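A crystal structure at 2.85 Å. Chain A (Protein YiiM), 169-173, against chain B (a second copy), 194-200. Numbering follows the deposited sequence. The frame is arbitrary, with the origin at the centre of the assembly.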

# COMPACT_ATOMS: atom_id res chain seq x y z
N VAL A 169 8.84 -15.10 -1.16
CA VAL A 169 7.68 -15.99 -1.13
C VAL A 169 6.61 -15.60 -2.14
O VAL A 169 5.89 -16.46 -2.60
CB VAL A 169 7.07 -16.15 0.29
CG1 VAL A 169 8.15 -16.64 1.25
CG2 VAL A 169 6.38 -14.86 0.80
N SER A 170 6.50 -14.33 -2.50
CA SER A 170 5.59 -13.93 -3.57
C SER A 170 6.19 -12.87 -4.44
O SER A 170 6.68 -11.87 -3.93
CB SER A 170 4.30 -13.38 -3.00
OG SER A 170 3.49 -14.43 -2.57
N ARG A 171 6.14 -13.09 -5.75
CA ARG A 171 6.40 -12.07 -6.72
C ARG A 171 5.11 -11.74 -7.44
O ARG A 171 4.57 -12.54 -8.15
CB ARG A 171 7.48 -12.52 -7.70
CG ARG A 171 7.79 -11.51 -8.83
CD ARG A 171 9.20 -11.67 -9.32
NE ARG A 171 10.15 -11.31 -8.26
CZ ARG A 171 11.43 -11.66 -8.24
NH1 ARG A 171 11.97 -12.37 -9.23
NH2 ARG A 171 12.20 -11.28 -7.22
N VAL A 172 4.65 -10.51 -7.28
CA VAL A 172 3.31 -10.11 -7.70
C VAL A 172 3.36 -8.95 -8.70
O VAL A 172 2.40 -8.20 -8.87
CB VAL A 172 2.46 -9.69 -6.47
CG1 VAL A 172 2.31 -10.86 -5.52
CG2 VAL A 172 3.11 -8.53 -5.74
N SER A 173 4.50 -8.83 -9.36
CA SER A 173 4.71 -7.73 -10.24
C SER A 173 5.81 -7.99 -11.25
O SER A 173 6.60 -8.93 -11.13
CB SER A 173 5.04 -6.53 -9.41
OG SER A 173 5.67 -5.55 -10.17
N TYR B 194 -5.14 -16.26 -4.93
CA TYR B 194 -4.47 -15.42 -3.93
C TYR B 194 -3.28 -14.66 -4.52
O TYR B 194 -3.07 -13.49 -4.20
CB TYR B 194 -4.04 -16.25 -2.71
CG TYR B 194 -5.18 -17.04 -2.08
CD1 TYR B 194 -6.47 -16.57 -2.12
CD2 TYR B 194 -4.95 -18.24 -1.46
CE1 TYR B 194 -7.51 -17.28 -1.57
CE2 TYR B 194 -6.00 -18.97 -0.89
CZ TYR B 194 -7.28 -18.48 -0.95
OH TYR B 194 -8.33 -19.19 -0.41
N HIS B 195 -2.53 -15.33 -5.39
CA HIS B 195 -1.47 -14.66 -6.16
C HIS B 195 -2.03 -13.45 -6.94
O HIS B 195 -1.49 -12.35 -6.90
CB HIS B 195 -0.85 -15.66 -7.12
CG HIS B 195 0.33 -15.13 -7.85
ND1 HIS B 195 0.22 -14.34 -8.97
CD2 HIS B 195 1.66 -15.29 -7.62
CE1 HIS B 195 1.43 -14.02 -9.40
NE2 HIS B 195 2.32 -14.59 -8.60
N ARG B 196 -3.13 -13.70 -7.64
CA ARG B 196 -3.82 -12.66 -8.36
C ARG B 196 -4.18 -11.50 -7.44
O ARG B 196 -3.92 -10.36 -7.78
CB ARG B 196 -5.08 -13.22 -8.99
CG ARG B 196 -5.91 -12.18 -9.70
CD ARG B 196 -6.81 -12.83 -10.70
NE ARG B 196 -7.52 -11.84 -11.50
CZ ARG B 196 -8.83 -11.66 -11.52
NH1 ARG B 196 -9.63 -12.40 -10.77
NH2 ARG B 196 -9.34 -10.72 -12.32
N LEU B 197 -4.76 -11.79 -6.28
CA LEU B 197 -5.18 -10.72 -5.38
C LEU B 197 -3.99 -9.95 -4.85
O LEU B 197 -4.00 -8.71 -4.84
CB LEU B 197 -6.05 -11.26 -4.23
CG LEU B 197 -6.69 -10.24 -3.26
CD1 LEU B 197 -7.23 -8.99 -4.02
CD2 LEU B 197 -7.79 -10.89 -2.35
N LEU B 198 -2.95 -10.67 -4.44
CA LEU B 198 -1.68 -10.02 -4.00
C LEU B 198 -1.06 -9.10 -5.06
O LEU B 198 -0.34 -8.21 -4.71
CB LEU B 198 -0.66 -11.07 -3.56
CG LEU B 198 -1.00 -11.77 -2.23
CD1 LEU B 198 -0.11 -12.99 -2.05
CD2 LEU B 198 -0.84 -10.83 -1.07
N SER B 199 -1.36 -9.34 -6.33
CA SER B 199 -0.95 -8.46 -7.42
C SER B 199 -1.81 -7.22 -7.63
O SER B 199 -1.57 -6.49 -8.55
CB SER B 199 -0.97 -9.22 -8.75
OG SER B 199 -0.22 -10.43 -8.70
N ALA B 200 -2.83 -7.00 -6.83
CA ALA B 200 -3.68 -5.82 -7.01
C ALA B 200 -3.07 -4.54 -6.40
O ALA B 200 -2.77 -4.46 -5.21
CB ALA B 200 -5.04 -6.08 -6.42

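The chain B segment carries the last residues of a helix, through Leu198(B), and the loop that follows, and it meets chain A where a strand gives way to loop after Ser170(A). Tyr194(B) makes no contact with the partner segment; its carbonyl O accepts a hydrogen bond from the backbone N of Leu198(B) at 2.8 Å, part of the helical bonding that holds the following residues in place.

His195(B) is the first residue to reach across. Its CA-to-CB bond points sideways, but with chi1 in the t well the imidazole comes nearer to chain A, and NE2 donates a hydrogen bond to the backbone O of Arg171(A) at 3.1 Å. The N-H...O angle of 123° makes this bond weak, and the carbonyl approaches the ring obliquely. Because the acceptor is a main-chain atom, the Arg171(A) side chain is not needed for this bond; its CA-to-CB bond points away, and its guanidinium is hydrogen-bonded elsewhere in the structure.

The CA-to-CB bonds of Arg196(B) and Leu197(B) point away, as expected on the far face of a helix, and neither residue touches the chain A segment. The CA-to-CB bond of Leu198(B) points toward the partner. Its CB packs 3.6 Å from CG1 of Val172(A), an apolar contact between two buried residues, while its CD1 lies 3.9 Å from OG of Ser170(A), a hydroxyl satisfied elsewhere. Val172(A) has the largest area covered by the opposing segment, in keeping with its position against both Leu198(B) and the residue that follows.

That residue, Ser199(B), supplies the nearest CA pair, its CA lying 4.6 Å from CA of Val172(A). Its OG sits 3.4 Å from O of Val172(A) and 3.6 Å from CB of Val172(A), but these are packing contacts: the hydroxyl donates instead to O of His195(B) within its own chain, at 2.9 Å. The CA-to-CB bond of Ala200(B) points away, and the contact ends with Ser199(B).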